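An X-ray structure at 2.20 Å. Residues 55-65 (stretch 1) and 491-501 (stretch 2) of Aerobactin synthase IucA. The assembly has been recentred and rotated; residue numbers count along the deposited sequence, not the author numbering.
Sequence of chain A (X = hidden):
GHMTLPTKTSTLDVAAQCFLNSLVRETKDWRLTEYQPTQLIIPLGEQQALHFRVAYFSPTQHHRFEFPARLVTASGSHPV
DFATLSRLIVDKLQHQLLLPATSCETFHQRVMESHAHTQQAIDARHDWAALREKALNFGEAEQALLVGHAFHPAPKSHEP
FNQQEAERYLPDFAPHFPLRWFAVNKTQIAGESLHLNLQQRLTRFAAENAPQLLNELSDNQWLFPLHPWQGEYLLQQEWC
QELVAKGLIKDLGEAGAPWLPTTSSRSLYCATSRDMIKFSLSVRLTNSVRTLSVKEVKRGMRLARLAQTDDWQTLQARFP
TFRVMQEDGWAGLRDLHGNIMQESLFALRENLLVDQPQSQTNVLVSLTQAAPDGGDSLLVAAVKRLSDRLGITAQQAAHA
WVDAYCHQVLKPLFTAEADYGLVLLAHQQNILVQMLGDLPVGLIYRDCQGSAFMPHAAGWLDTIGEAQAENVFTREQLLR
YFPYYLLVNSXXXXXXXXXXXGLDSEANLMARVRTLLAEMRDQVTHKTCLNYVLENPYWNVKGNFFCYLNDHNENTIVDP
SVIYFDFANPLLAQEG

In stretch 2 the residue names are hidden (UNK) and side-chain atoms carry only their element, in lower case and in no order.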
# COMPACT_ATOMS: atom_id res chain seq x y z
N ALA A 55 -17.01 23.29 34.56
CA ALA A 55 -15.86 22.39 34.65
C ALA A 55 -14.60 23.07 34.12
O ALA A 55 -13.51 22.88 34.66
CB ALA A 55 -16.14 21.10 33.89
N TYR A 56 -14.77 23.85 33.06
CA TYR A 56 -13.68 24.65 32.50
C TYR A 56 -14.16 26.02 32.06
O TYR A 56 -15.05 26.13 31.22
CB TYR A 56 -13.02 23.93 31.33
CG TYR A 56 -11.93 24.73 30.65
CD1 TYR A 56 -10.71 24.92 31.27
CD2 TYR A 56 -12.14 25.30 29.40
CE1 TYR A 56 -9.71 25.66 30.65
CE2 TYR A 56 -11.14 26.03 28.78
CZ TYR A 56 -9.93 26.21 29.41
OH TYR A 56 -8.94 26.94 28.80
N PHE A 57 -13.56 27.06 32.63
CA PHE A 57 -13.86 28.43 32.23
C PHE A 57 -12.81 28.93 31.24
O PHE A 57 -11.61 28.86 31.51
CB PHE A 57 -13.92 29.35 33.45
CG PHE A 57 -14.29 30.76 33.11
CD1 PHE A 57 -15.62 31.13 32.98
CD2 PHE A 57 -13.32 31.72 32.91
CE1 PHE A 57 -15.97 32.43 32.66
CE2 PHE A 57 -13.66 33.02 32.59
CZ PHE A 57 -14.99 33.38 32.47
N SER A 58 -13.29 29.43 30.11
CA SER A 58 -12.43 29.87 29.02
C SER A 58 -12.52 31.37 28.80
O SER A 58 -13.62 31.92 28.70
CB SER A 58 -12.82 29.15 27.72
OG SER A 58 -12.25 29.79 26.60
N PRO A 59 -11.36 32.05 28.73
CA PRO A 59 -11.39 33.48 28.39
C PRO A 59 -11.71 33.73 26.92
O PRO A 59 -11.76 34.88 26.50
CB PRO A 59 -9.97 33.95 28.72
CG PRO A 59 -9.13 32.73 28.63
CD PRO A 59 -10.00 31.60 29.07
N THR A 60 -11.92 32.66 26.17
CA THR A 60 -12.37 32.76 24.78
C THR A 60 -13.73 32.09 24.64
O THR A 60 -14.15 31.74 23.53
CB THR A 60 -11.36 32.11 23.81
OG1 THR A 60 -11.02 30.80 24.27
CG2 THR A 60 -10.10 32.96 23.73
N GLN A 61 -14.41 31.92 25.77
CA GLN A 61 -15.78 31.39 25.81
C GLN A 61 -15.92 29.95 25.30
O GLN A 61 -17.03 29.50 25.02
CB GLN A 61 -16.72 32.30 25.01
CG GLN A 61 -16.86 33.71 25.59
CD GLN A 61 -15.88 34.71 25.00
OE1 GLN A 61 -15.61 34.71 23.80
NE2 GLN A 61 -15.36 35.58 25.86
N HIS A 62 -14.80 29.23 25.19
CA HIS A 62 -14.86 27.79 24.95
C HIS A 62 -15.10 27.07 26.28
O HIS A 62 -14.28 26.27 26.72
CB HIS A 62 -13.56 27.28 24.30
CG HIS A 62 -13.35 27.75 22.90
ND1 HIS A 62 -12.72 28.93 22.60
CD2 HIS A 62 -13.67 27.18 21.71
CE1 HIS A 62 -12.66 29.08 21.29
NE2 HIS A 62 -13.23 28.04 20.72
N HIS A 63 -16.23 27.37 26.92
CA HIS A 63 -16.54 26.81 28.23
C HIS A 63 -16.96 25.35 28.17
O HIS A 63 -17.45 24.88 27.14
CB HIS A 63 -17.65 27.62 28.91
CG HIS A 63 -17.37 29.08 29.02
ND1 HIS A 63 -16.33 29.59 29.77
CD2 HIS A 63 -17.99 30.15 28.47
CE1 HIS A 63 -16.33 30.90 29.68
NE2 HIS A 63 -17.32 31.27 28.90
N ARG A 64 -16.77 24.66 29.28
CA ARG A 64 -17.29 23.31 29.46
C ARG A 64 -18.18 23.28 30.70
O ARG A 64 -17.70 23.45 31.82
CB ARG A 64 -16.16 22.29 29.59
CG ARG A 64 -16.64 20.84 29.67
CD ARG A 64 -15.49 19.83 29.66
NE ARG A 64 -14.66 19.91 30.87
CZ ARG A 64 -13.47 20.53 30.94
NH1 ARG A 64 -12.81 20.54 32.09
NH2 ARG A 64 -12.94 21.12 29.87
N PHE A 65 -19.48 23.10 30.48
CA PHE A 65 -20.44 23.00 31.58
C PHE A 65 -20.69 21.54 31.95
O PHE A 65 -20.73 20.66 31.09
CB PHE A 65 -21.77 23.66 31.21
CG PHE A 65 -21.69 25.15 31.01
CD1 PHE A 65 -20.63 25.89 31.52
CD2 PHE A 65 -22.68 25.82 30.31
CE1 PHE A 65 -20.56 27.26 31.34
CE2 PHE A 65 -22.62 27.19 30.13
CZ PHE A 65 -21.56 27.91 30.64
N UNK A 491 -7.54 30.44 15.60
CA UNK A 491 -6.38 30.36 16.46
C UNK A 491 -6.77 30.10 17.91
O UNK A 491 -6.16 29.29 18.59
c UNK A 491 -4.25 31.51 17.16
c UNK A 491 -5.55 31.65 16.38
o UNK A 491 -5.26 31.94 15.01
N UNK A 492 -7.81 30.79 18.38
CA UNK A 492 -8.21 30.66 19.78
C UNK A 492 -8.87 29.30 20.04
O UNK A 492 -8.94 28.86 21.19
c UNK A 492 -6.53 34.55 20.21
c UNK A 492 -8.69 35.56 20.24
c UNK A 492 -8.51 33.16 20.19
c UNK A 492 -9.16 31.80 20.18
c UNK A 492 -9.28 34.31 20.22
c UNK A 492 -7.32 35.68 20.23
c UNK A 492 -7.12 33.30 20.19
N UNK A 493 -9.33 28.63 18.99
CA UNK A 493 -9.86 27.28 19.13
C UNK A 493 -8.71 26.32 19.40
O UNK A 493 -8.87 25.33 20.12
c UNK A 493 -10.62 26.86 17.89
N UNK A 494 -7.55 26.63 18.83
CA UNK A 494 -6.35 25.84 19.06
C UNK A 494 -5.89 26.02 20.51
O UNK A 494 -5.66 25.04 21.21
c UNK A 494 -5.60 25.91 16.66
c UNK A 494 -5.22 26.25 18.09
c UNK A 494 -3.90 25.57 18.46
N UNK A 495 -5.76 27.27 20.94
CA UNK A 495 -5.28 27.56 22.29
C UNK A 495 -6.29 27.07 23.34
O UNK A 495 -5.90 26.62 24.41
c UNK A 495 -5.03 29.07 22.49
o UNK A 495 -6.25 29.80 22.31
c UNK A 495 -4.00 29.57 21.49
N UNK A 496 -7.57 27.17 23.01
CA UNK A 496 -8.63 26.75 23.93
C UNK A 496 -8.66 25.24 24.11
O UNK A 496 -8.83 24.75 25.23
c UNK A 496 -9.98 27.23 23.42
N UNK A 497 -8.49 24.51 23.01
CA UNK A 497 -8.44 23.05 23.06
C UNK A 497 -7.31 22.58 23.97
O UNK A 497 -7.47 21.68 24.78
c UNK A 497 -8.28 22.48 21.67
N UNK A 498 -6.15 23.22 23.81
CA UNK A 498 -4.97 22.86 24.59
C UNK A 498 -5.12 23.32 26.04
O UNK A 498 -4.64 22.66 26.96
c UNK A 498 -3.73 23.48 23.97
c UNK A 498 -2.91 21.57 22.57
c UNK A 498 -3.44 22.99 22.54
c UNK A 498 -2.48 23.92 21.83
N UNK A 499 -5.80 24.45 26.23
CA UNK A 499 -6.09 24.94 27.56
C UNK A 499 -7.05 24.02 28.30
O UNK A 499 -6.87 23.74 29.48
N UNK A 500 -8.06 23.54 27.58
CA UNK A 500 -9.07 22.68 28.17
C UNK A 500 -8.48 21.34 28.60
O UNK A 500 -8.96 20.71 29.53
c UNK A 500 -10.21 22.46 27.19
N UNK A 501 -7.42 20.93 27.91
CA UNK A 501 -6.74 19.67 28.22
C UNK A 501 -5.72 19.84 29.33
O UNK A 501 -5.13 18.87 29.80
c UNK A 501 -6.07 19.11 26.97

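Position 491 carries three side-chain atoms: one carbon bearing an oxygen and a second carbon. A branch at the first carbon with one hydroxyl is threonine. Thr-491 lies out of reach of stretch 1, and its backbone O accepts the helical bond from the N of position 495 at 3.1 Å.

Position 492 has one carbon followed by a ring of six carbons. One ring carbon lies 3.8 Å from Thr-60 CG2. No oxygen sits on the ring, so the residue is phenylalanine, and the ring carbon near Thr-60 is its CD2. The CA-to-CB bond of Phe-492 points toward stretch 1, but the end of the side chain leads away.

Position 493 has a single side-chain carbon, the CB, 4.0 Å from His-62 NE2. The CA of position 493 is slightly nearer, 3.8 Å from the same NE2. One carbon makes the residue alanine. Ala-493 points away overall, though its CB touches stretch 1.

Position 494 has one carbon carrying two more carbons. Three carbons branched at the first are valine. Val-494 points away from stretch 1 and does not touch it.

Position 495 again shows one carbon carrying an oxygen and a carbon, hence threonine. Thr-495 points sideways and makes no contact across. Its OG1 donates a hydrogen bond to Phe-492 O at 3.1 Å, turning the hydroxyl back onto its own helix.

Position 496 has one side-chain carbon, 3.3 Å from His-62 ND1 and 3.8 Å from Thr-60 OG1. One carbon means alanine. Ala-496 points toward stretch 1, and its CB sits over one face of the His-62 ring, 3.6 Å from CB to the ring centroid, in a CH-pi contact.

Position 497 also has one carbon and is alanine. Ala-497 points away and is out of contact.

Position 498 has four carbons, forked at the second. That is leucine. Leu-498 also points away from stretch 1.

Position 499 has no side-chain atoms. Its backbone C lies 3.5 Å from Tyr-56 OH. With no side chain, the residue is glycine. An ideal CB on Gly-499 would lie 2.7 Å from Tyr-56 OH, a clash.

Position 500 has one carbon, 4.0 Å from Tyr-56 CE2 and 4.1 Å from Arg-64 NH2. It is alanine. The CA of Ala-500 lies over one face of the Tyr-56 ring, 3.8 Å from CA to the centroid, in a second CH-pi contact.

Position 501 has one carbon and is alanine. Ala-501 points away and does not touch stretch 1.

The contact is made by packing; no hydrogen bond crosses it. The helix meets stretch 1 with small residues at 493, 496, 499 and 500; at Gly-499 the lack of a CB leaves room for Tyr-56 OH. Tyr-56 covers the later part of the helix, while His-62 and Thr-60 lie nearer its earlier part. Within stretch 1, His-62 ND1 donates to Thr-60 OG1 at 3.0 Å, linking two side chains that both touch Ala-496. Thr-60 N donates to Ser-58 OG at 2.9 Å within the type I turn from Ser-58 to Gln-61.

Stretch 2 491-501: TFAVTAALGAA
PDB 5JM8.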